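Long-range contacts in flavoredoxin (Desulfovibrio vulgaris str. 'Miyazaki F', PDB 2D5M), which binds flavin mononucleotide and probably carries electrons through it as a dimeric flavoprotein: residues 118-123 and 136-141; 14-19 and 30-35. All blocks are in the same frame, centred on the assembly; numbering follows the deposited sequence.

Interaction 1 of 2, residues 118-123 and 136-141; sequences IELKLI and GEIMDV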
ATOM      1  N   ILE A 118       1.196   4.765  14.435  1.00  6.03           N
ATOM      2  CA  ILE A 118       2.257   3.772  14.441  1.00  6.13           C
ATOM      3  C   ILE A 118       3.564   4.484  14.763  1.00  5.81           C
ATOM      4  O   ILE A 118       3.853   5.533  14.155  1.00  5.85           O
ATOM      5  CB  ILE A 118       2.338   3.084  13.044  1.00  6.55           C
ATOM      6  CG1 ILE A 118       0.996   2.562  12.586  1.00  7.10           C
ATOM      7  CG2 ILE A 118       3.409   2.009  13.093  1.00  6.83           C
ATOM      8  CD1 ILE A 118       0.991   2.055  11.155  1.00  8.45           C
ATOM      9  N   GLU A 119       4.329   3.967  15.705  1.00  6.17           N
ATOM     10  CA  GLU A 119       5.618   4.506  16.080  1.00  6.08           C
ATOM     11  C   GLU A 119       6.730   3.692  15.448  1.00  6.09           C
ATOM     12  O   GLU A 119       6.749   2.459  15.632  1.00  6.80           O
ATOM     13  CB  GLU A 119       5.774   4.485  17.621  1.00  6.99           C
ATOM     14  CG  GLU A 119       4.744   5.314  18.346  1.00  8.04           C
ATOM     15  CD  GLU A 119       5.135   5.668  19.763  1.00  9.09           C
ATOM     16  OE1 GLU A 119       6.383   5.801  19.994  1.00 13.19           O
ATOM     17  OE2 GLU A 119       4.212   5.870  20.584  1.00  9.61           O
ATOM     18  N   LEU A 120       7.622   4.350  14.726  1.00  5.93           N
ATOM     19  CA  LEU A 120       8.674   3.647  13.987  1.00  5.97           C
ATOM     20  C   LEU A 120      10.070   4.186  14.307  1.00  6.07           C
ATOM     21  O   LEU A 120      10.327   5.373  14.451  1.00  6.51           O
ATOM     22  CB  LEU A 120       8.449   3.719  12.468  1.00  6.68           C
ATOM     23  CG  LEU A 120       7.087   3.180  12.020  1.00  6.73           C
ATOM     24  CD1 LEU A 120       6.075   4.314  11.778  1.00  7.65           C
ATOM     25  CD2 LEU A 120       7.189   2.300  10.772  1.00  7.39           C
ATOM     26  N   LYS A 121      11.003   3.215  14.380  1.00  6.56           N
ATOM     27  CA  LYS A 121      12.436   3.456  14.496  1.00  6.80           C
ATOM     28  C   LYS A 121      13.072   3.255  13.153  1.00  6.44           C
ATOM     29  O   LYS A 121      12.884   2.193  12.520  1.00  7.53           O
ATOM     30  CB  LYS A 121      13.058   2.493  15.504  1.00  9.06           C
ATOM     31  CG  LYS A 121      14.561   2.486  15.659  1.00 14.94           C
ATOM     32  CD  LYS A 121      15.095   1.430  16.618  1.00 23.12           C
ATOM     33  CE  LYS A 121      14.845   0.009  16.141  1.00 25.18           C
ATOM     34  NZ  LYS A 121      15.639  -1.081  16.730  1.00 46.70           N
ATOM     35  N   LEU A 122      13.870   4.190  12.638  1.00  6.95           N
ATOM     36  CA  LEU A 122      14.529   4.008  11.363  1.00  7.29           C
ATOM     37  C   LEU A 122      15.558   2.871  11.458  1.00  7.46           C
ATOM     38  O   LEU A 122      16.453   2.931  12.318  1.00  9.21           O
ATOM     39  CB  LEU A 122      15.256   5.296  10.974  1.00  7.39           C
ATOM     40  CG  LEU A 122      15.874   5.283   9.578  1.00  8.82           C
ATOM     41  CD1 LEU A 122      14.832   5.118   8.505  1.00  9.34           C
ATOM     42  CD2 LEU A 122      16.740   6.545   9.360  1.00 10.42           C
ATOM     43  N   ILE A 123      15.463   1.893  10.576  1.00  7.87           N
ATOM     44  CA  ILE A 123      16.392   0.762  10.554  1.00  8.45           C
ATOM     45  C   ILE A 123      17.149   0.665   9.224  1.00  9.58           C
ATOM     46  O   ILE A 123      18.248   0.078   9.234  1.00 11.27           O
ATOM     47  CB  ILE A 123      15.732  -0.564  10.958  1.00  9.11           C
ATOM     48  CG1 ILE A 123      14.530  -0.920  10.084  1.00  8.94           C
ATOM     49  CG2 ILE A 123      15.382  -0.535  12.432  1.00  9.38           C
ATOM     50  CD1 ILE A 123      14.141  -2.387  10.208  1.00 11.02           C
ATOM     51  N   GLY A 136      11.209   1.773   8.395  1.00  6.15           N
ATOM     52  CA  GLY A 136      10.992   1.895   9.819  1.00  6.17           C
ATOM     53  C   GLY A 136      10.532   0.594  10.426  1.00  5.92           C
ATOM     54  O   GLY A 136       9.670  -0.081   9.886  1.00  6.63           O
ATOM     55  N   GLU A 137      11.130   0.262  11.561  1.00  6.51           N
ATOM     56  CA  GLU A 137      10.667  -0.852  12.382  1.00  6.51           C
ATOM     57  C   GLU A 137       9.494  -0.347  13.213  1.00  6.01           C
ATOM     58  O   GLU A 137       9.594   0.655  13.909  1.00  6.74           O
ATOM     59  CB  GLU A 137      11.758  -1.364  13.300  1.00  7.27           C
ATOM     60  CG  GLU A 137      11.302  -2.480  14.201  1.00  7.81           C
ATOM     61  CD  GLU A 137      12.383  -3.132  15.043  1.00  9.85           C
ATOM     62  OE1 GLU A 137      13.591  -2.864  14.794  1.00 12.79           O
ATOM     63  OE2 GLU A 137      12.011  -3.914  15.969  1.00 10.98           O
ATOM     64  N   ILE A 138       8.386  -1.057  13.174  1.00  6.33           N
ATOM     65  CA  ILE A 138       7.216  -0.755  13.969  1.00  6.65           C
ATOM     66  C   ILE A 138       7.466  -1.149  15.416  1.00  6.47           C
ATOM     67  O   ILE A 138       7.674  -2.316  15.735  1.00  7.25           O
ATOM     68  CB  ILE A 138       5.974  -1.527  13.439  1.00  6.42           C
ATOM     69  CG1 ILE A 138       5.658  -1.124  12.003  1.00  6.65           C
ATOM     70  CG2 ILE A 138       4.793  -1.338  14.346  1.00  7.63           C
ATOM     71  CD1 ILE A 138       4.594  -1.994  11.309  1.00  8.85           C
ATOM     72  N   MET A 139       7.456  -0.136  16.286  1.00  6.73           N
ATOM     73  CA  MET A 139       7.671  -0.308  17.709  1.00  7.25           C
ATOM     74  C   MET A 139       6.370  -0.419  18.461  1.00  8.13           C
ATOM     75  O   MET A 139       6.323  -1.043  19.552  1.00  9.17           O
ATOM     76  CB  MET A 139       8.563   0.827  18.269  1.00  8.08           C
ATOM     77  CG  MET A 139       9.834   1.053  17.506  1.00  8.65           C
ATOM     78  SD  MET A 139      10.843  -0.412  17.174  1.00 10.81           S
ATOM     79  CE  MET A 139      11.356  -0.802  18.826  1.00 12.35           C
ATOM     80  N   ASP A 140       5.295   0.205  17.960  1.00  7.57           N
ATOM     81  CA  ASP A 140       3.983   0.164  18.588  1.00  7.89           C
ATOM     82  C   ASP A 140       2.969   0.626  17.595  1.00  6.84           C
ATOM     83  O   ASP A 140       3.219   1.489  16.762  1.00  8.11           O
ATOM     84  CB  ASP A 140       3.924   1.090  19.820  1.00  8.51           C
ATOM     85  CG  ASP A 140       2.750   0.833  20.728  1.00 10.78           C
ATOM     86  OD1 ASP A 140       2.253  -0.313  20.783  1.00 12.06           O
ATOM     87  OD2 ASP A 140       2.312   1.757  21.437  1.00 14.01           O
ATOM     88  N   VAL A 141       1.790   0.050  17.674  1.00  8.13           N
ATOM     89  CA  VAL A 141       0.596   0.498  16.959  1.00  7.65           C
ATOM     90  C   VAL A 141      -0.465   0.849  18.015  1.00  7.94           C
ATOM     91  O   VAL A 141      -0.796   0.021  18.864  1.00 10.15           O
ATOM     92  CB  VAL A 141       0.089  -0.614  16.033  1.00  8.59           C
ATOM     93  CG1 VAL A 141      -1.205  -0.127  15.355  1.00 10.50           C
ATOM     94  CG2 VAL A 141       1.148  -1.061  15.041  1.00  9.00           C
TER
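K121 and E137 face each other as a hydrogen-bonded pair in the antiparallel hairpin of strands 116-126 and 133-144, which is interrupted by a classic beta bulge. M139 and D140 both lie opposite E119: M139 N donates to E119 O (2.8 Å), while E119 N donates to D140 O (2.9 Å, 168° at the hydrogen). Beyond the bulge K121 and E137 exchange two backbone bonds. On the side chain of K121, CB rests against M139 SD at 4.0 Å. CG is anti to the backbone N (chi1 174°), and CD carries on in extended fashion. The chain then bends at chi3 (65°), placing CE 3.4 Å from E137 OE1. NZ ends 3.3 Å from the same E137 OE1, a weak hydrogen bond within a salt bridge. These two side chains lie side by side and point the same way, and the aliphatic part of K121 shares this side of the sheet with the bent thioether of M139. On the opposite face the contact is apolar: I118 CG2 meets I138 CG2 at 3.8 Å, the two side chains crossing obliquely, and L120 CD2 meets I138 CG1 at 3.9 Å. I46 of strand 44-48 packs on I118, L120 and I138, and L10 of the second subunit also touches I118. The carboxylates of E119 and D140 come near one another on the K121 side. K142 NZ probably offsets their like charges by salt bridges to E119 OE2 and D140 OD2, while E119 OE1 accepts from H105 N and D140 OD1 is hydrogen-bonded to S4 OG of the second subunit.

Interaction 2 of 2, residues 14-19 and 30-35; sequences TPLFLV and IMAAAW. With FMN (flavin mononucleotide), chain E.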
ATOM      1  N   THR A  14      -3.853   2.586  -2.616  1.00  6.46           N
ATOM      2  CA  THR A  14      -2.619   3.155  -2.040  1.00  6.13           C
ATOM      3  C   THR A  14      -3.013   3.839  -0.742  1.00  5.61           C
ATOM      4  O   THR A  14      -4.168   4.299  -0.607  1.00  6.46           O
ATOM      5  CB  THR A  14      -1.822   4.090  -2.985  1.00  6.80           C
ATOM      6  OG1 THR A  14      -2.445   5.369  -3.069  1.00  6.82           O
ATOM      7  CG2 THR A  14      -1.696   3.460  -4.369  1.00  7.54           C
ATOM      8  N   PRO A  15      -2.112   3.893   0.221  1.00  5.74           N
ATOM      9  CA  PRO A  15      -2.449   4.486   1.520  1.00  6.11           C
ATOM     10  C   PRO A  15      -2.308   5.984   1.499  1.00  6.17           C
ATOM     11  O   PRO A  15      -1.781   6.629   0.578  1.00  7.46           O
ATOM     12  CB  PRO A  15      -1.429   3.828   2.437  1.00  7.15           C
ATOM     13  CG  PRO A  15      -0.224   3.677   1.577  1.00  7.42           C
ATOM     14  CD  PRO A  15      -0.745   3.328   0.219  1.00  6.17           C
ATOM     15  N   LEU A  16      -2.771   6.579   2.600  1.00  7.03           N
ATOM     16  CA  LEU A  16      -2.570   7.993   2.870  1.00  7.43           C
ATOM     17  C   LEU A  16      -2.024   8.089   4.283  1.00  7.07           C
ATOM     18  O   LEU A  16      -2.755   8.281   5.261  1.00 11.47           O
ATOM     19  CB  LEU A  16      -3.876   8.829   2.697  1.00  8.27           C
ATOM     20  CG  LEU A  16      -3.717  10.348   2.890  1.00 12.57           C
ATOM     21  CD1 LEU A  16      -2.786  10.915   1.851  1.00 16.07           C
ATOM     22  CD2 LEU A  16      -5.077  11.033   2.874  1.00 11.81           C
ATOM     23  N   PHE A  17      -0.720   7.886   4.412  1.00  6.34           N
ATOM     24  CA  PHE A  17      -0.039   7.951   5.688  1.00  6.24           C
ATOM     25  C   PHE A  17       0.413   9.378   5.986  1.00  6.26           C
ATOM     26  O   PHE A  17       1.044   9.997   5.163  1.00  7.76           O
ATOM     27  CB  PHE A  17       1.196   7.061   5.637  1.00  6.94           C
ATOM     28  CG  PHE A  17       0.901   5.550   5.541  1.00  7.02           C
ATOM     29  CD1 PHE A  17       1.912   4.711   5.074  1.00  7.85           C
ATOM     30  CD2 PHE A  17      -0.312   4.962   5.906  1.00  7.01           C
ATOM     31  CE1 PHE A  17       1.791   3.344   5.002  1.00  8.46           C
ATOM     32  CE2 PHE A  17      -0.424   3.552   5.841  1.00  7.32           C
ATOM     33  CZ  PHE A  17       0.607   2.742   5.413  1.00  8.33           C
ATOM     34  N   LEU A  18       0.180   9.855   7.211  1.00  5.35           N
ATOM     35  CA  LEU A  18       0.797  11.093   7.623  1.00  5.00           C
ATOM     36  C   LEU A  18       2.052  10.768   8.444  1.00  4.81           C
ATOM     37  O   LEU A  18       1.983  10.207   9.554  1.00  5.43           O
ATOM     38  CB  LEU A  18      -0.103  12.021   8.400  1.00  6.13           C
ATOM     39  CG  LEU A  18      -1.156  12.713   7.505  0.33  7.87           C
ATOM     40  CD1 LEU A  18      -2.199  11.702   7.063  0.33 17.85           C
ATOM     41  CD2 LEU A  18      -1.712  13.936   8.227  0.33  6.85           C
ATOM     42  N   VAL A  19       3.210  11.071   7.876  1.00  4.86           N
ATOM     43  CA  VAL A  19       4.510  10.767   8.465  1.00  4.75           C
ATOM     44  C   VAL A  19       4.886  11.901   9.376  1.00  5.16           C
ATOM     45  O   VAL A  19       5.007  13.058   8.931  1.00  5.52           O
ATOM     46  CB  VAL A  19       5.562  10.576   7.365  1.00  5.25           C
ATOM     47  CG1 VAL A  19       6.910  10.311   7.994  1.00  6.02           C
ATOM     48  CG2 VAL A  19       5.197   9.412   6.431  1.00  6.96           C
ATOM     49  N   ILE A  30       4.096  16.910   9.976  1.00  5.20           N
ATOM     50  CA  ILE A  30       3.463  15.811   9.305  1.00  5.51           C
ATOM     51  C   ILE A  30       3.499  16.103   7.816  1.00  5.15           C
ATOM     52  O   ILE A  30       3.306  17.257   7.408  1.00  5.85           O
ATOM     53  CB  ILE A  30       1.986  15.593   9.728  1.00  6.62           C
ATOM     54  CG1 ILE A  30       1.250  16.916  10.004  1.00  8.14           C
ATOM     55  CG2 ILE A  30       1.911  14.607  10.891  1.00  6.51           C
ATOM     56  CD1 ILE A  30      -0.254  16.815  10.245  1.00 12.19           C
ATOM     57  N   MET A  31       3.704  15.049   7.016  1.00  5.39           N
ATOM     58  CA  MET A  31       3.568  15.101   5.562  1.00  5.45           C
ATOM     59  C   MET A  31       2.764  13.912   5.113  1.00  4.86           C
ATOM     60  O   MET A  31       2.673  12.912   5.815  1.00  5.59           O
ATOM     61  CB  MET A  31       4.909  15.195   4.838  1.00  6.03           C
ATOM     62  CG  MET A  31       5.855  14.046   5.136  0.50  5.15           C
ATOM     63  SD  MET A  31       5.538  12.545   4.200  0.50  3.01           S
ATOM     64  CE  MET A  31       6.185  12.956   2.579  0.50  3.81           C
ATOM     65  N   ALA A  32       2.148  13.991   3.933  1.00  5.01           N
ATOM     66  CA  ALA A  32       1.415  12.870   3.366  1.00  5.12           C
ATOM     67  C   ALA A  32       2.317  11.988   2.502  1.00  5.29           C
ATOM     68  O   ALA A  32       3.105  12.502   1.672  1.00  5.56           O
ATOM     69  CB  ALA A  32       0.281  13.393   2.507  1.00  6.13           C
ATOM     70  N   ALA A  33       2.168  10.695   2.647  1.00  5.36           N
ATOM     71  CA  ALA A  33       2.918   9.707   1.856  1.00  5.47           C
ATOM     72  C   ALA A  33       1.961   8.598   1.407  1.00  5.18           C
ATOM     73  O   ALA A  33       1.340   7.953   2.243  1.00  6.80           O
ATOM     74  CB  ALA A  33       4.062   9.108   2.612  1.00  6.31           C
ATOM     75  N   ALA A  34       1.917   8.363   0.102  1.00  5.07           N
ATOM     76  CA  ALA A  34       1.220   7.230  -0.470  1.00  5.25           C
ATOM     77  C   ALA A  34       2.151   6.191  -1.070  1.00  5.03           C
ATOM     78  O   ALA A  34       1.713   5.057  -1.336  1.00  5.12           O
ATOM     79  CB  ALA A  34       0.231   7.683  -1.540  1.00  5.88           C
ATOM     80  N   TRP A  35       3.424   6.536  -1.339  1.00  5.04           N
ATOM     81  CA  TRP A  35       4.396   5.597  -1.907  1.00  4.90           C
ATOM     82  C   TRP A  35       5.008   4.857  -0.723  1.00  5.38           C
ATOM     83  O   TRP A  35       6.112   5.142  -0.252  1.00  6.00           O
ATOM     84  CB  TRP A  35       5.449   6.302  -2.722  1.00  5.04           C
ATOM     85  CG  TRP A  35       5.085   6.812  -4.093  1.00  5.48           C
ATOM     86  CD1 TRP A  35       6.026   7.270  -4.956  1.00  5.96           C
ATOM     87  CD2 TRP A  35       3.834   6.928  -4.794  1.00  5.13           C
ATOM     88  NE1 TRP A  35       5.459   7.663  -6.130  1.00  6.33           N
ATOM     89  CE2 TRP A  35       4.113   7.467  -6.071  1.00  5.62           C
ATOM     90  CE3 TRP A  35       2.504   6.616  -4.501  1.00  5.88           C
ATOM     91  CZ2 TRP A  35       3.133   7.717  -7.019  1.00  5.84           C
ATOM     92  CZ3 TRP A  35       1.515   6.867  -5.436  1.00  6.50           C
ATOM     93  CH2 TRP A  35       1.833   7.417  -6.704  1.00  6.39           C
TER
HETATM   94  N1  FMN E1001       5.875  13.010  -1.047  1.00  5.17           N
HETATM   95  C2  FMN E1001       6.835  12.043  -0.908  1.00  5.53           C
HETATM   96  O2  FMN E1001       8.036  12.343  -0.863  1.00  6.36           O
HETATM   97  N3  FMN E1001       6.437  10.709  -0.856  1.00  5.81           N
HETATM   98  C4  FMN E1001       5.140  10.260  -0.967  1.00  5.57           C
HETATM   99  O4  FMN E1001       4.882   9.039  -0.914  1.00  6.40           O
HETATM  100  C4A FMN E1001       4.149  11.261  -1.165  1.00  5.45           C
HETATM  101  N5  FMN E1001       2.859  10.888  -1.341  1.00  5.53           N
HETATM  102  C5A FMN E1001       1.938  11.906  -1.357  1.00  5.36           C
HETATM  103  C6  FMN E1001       0.570  11.548  -1.512  1.00  5.64           C
HETATM  104  C7  FMN E1001      -0.457  12.478  -1.501  1.00  5.99           C
HETATM  105  C7M FMN E1001      -1.902  12.091  -1.716  1.00  7.81           C
HETATM  106  C8  FMN E1001      -0.093  13.859  -1.285  1.00  5.77           C
HETATM  107  C8M FMN E1001      -1.201  14.895  -1.174  1.00  6.54           C
HETATM  108  C9  FMN E1001       1.239  14.229  -1.207  1.00  5.55           C
HETATM  109  C9A FMN E1001       2.256  13.289  -1.231  1.00  5.11           C
HETATM  110  N10 FMN E1001       3.630  13.611  -1.186  1.00  5.14           N
HETATM  111  C10 FMN E1001       4.574  12.618  -1.094  1.00  5.26           C
HETATM  112  C1' FMN E1001       4.053  15.038  -1.154  1.00  5.34           C
HETATM  113  C2' FMN E1001       4.441  15.509   0.246  1.00  4.95           C
HETATM  114  O2' FMN E1001       3.465  15.159   1.234  1.00  5.39           O
HETATM  115  C3' FMN E1001       4.578  17.035   0.220  1.00  5.14           C
HETATM  116  O3' FMN E1001       5.742  17.335  -0.585  1.00  5.76           O
HETATM  117  C4' FMN E1001       4.699  17.680   1.592  1.00  5.12           C
HETATM  118  O4' FMN E1001       4.454  19.099   1.388  1.00  6.92           O
HETATM  119  C5' FMN E1001       6.027  17.496   2.239  1.00  5.85           C
HETATM  120  O5' FMN E1001       5.995  18.190   3.527  1.00  5.68           O
HETATM  121  P   FMN E1001       7.349  18.522   4.333  1.00  5.67           P
HETATM  122  O1P FMN E1001       8.240  19.387   3.430  1.00  6.29           O
HETATM  123  O2P FMN E1001       8.061  17.247   4.718  1.00  5.98           O
HETATM  124  O3P FMN E1001       6.784  19.290   5.514  1.00  6.20           O
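F17 O accepts a hydrogen bond from A33 N at 2.8 Å, the donor lying in the carbonyl plane, and also a CA-H...O contact from A32 CA at 3.4 Å. In return F17 N donates to A33 O, and V19 and M31 exchange a like pair of bonds, so that strands 17-19 and 30-33 form an antiparallel hairpin along the flavin, consistent with the split barrel of this FMN-binding clan. The hydrogen bonds between 30-35 and the cofactor all involve the protein backbone. W35 N donates to FMN O4 at 2.9 Å, and A34 N donates to FMN N5 at 3.1 Å with a second, weak bond to O4. The ribityl hydroxyl FMN O2' gives its proton to A32 O at 2.7 Å. A donor at N5 of the redox-active ring may influence its electron affinity. The small A32 and A33 side chains are consistent with the strand's close approach to the flavin: A33 CB is 3.6 Å from FMN O4 and, on the opposite side, 4.0 Å from V19 CG2. With CG1 anti to the backbone N (chi1 178°), V19 leaves CG2 to meet A33 CB. Where the pairing ends, A34 CB presses on P15 O at 3.1 Å, and this buried carbonyl has no hydrogen-bond partner. P15 CB lies over one face of the F17 ring, offset toward its rim. Around the hairpin, F17 packs on I68 and I70 of strand 65-70 and on Y12 of the second subunit, V19 leans on T56 of helix 55-63, and L16 and A34 reach V162 and F164 of strand 162-165.

Overall arrangement
Both interactions are antiparallel hairpins of the same curled sheet, their centres about 15 Å apart and their atoms not touching. They share no strand, but strand 65-70 pairs with both 14-22 and 116-126, and strand 44-48 with both 28-41 and 133-144, bridging them at two places. Interaction 2 is fully buried near the centre of the chain, and its chemistry is that of backbone donors and acceptors turned to the cofactor, with apolar side chains, the alanines among them, packed beside them. Interaction 1 lies farther out: one face is apolar, the other bears charged side chains, including an exposed lysine. The second subunit touches both.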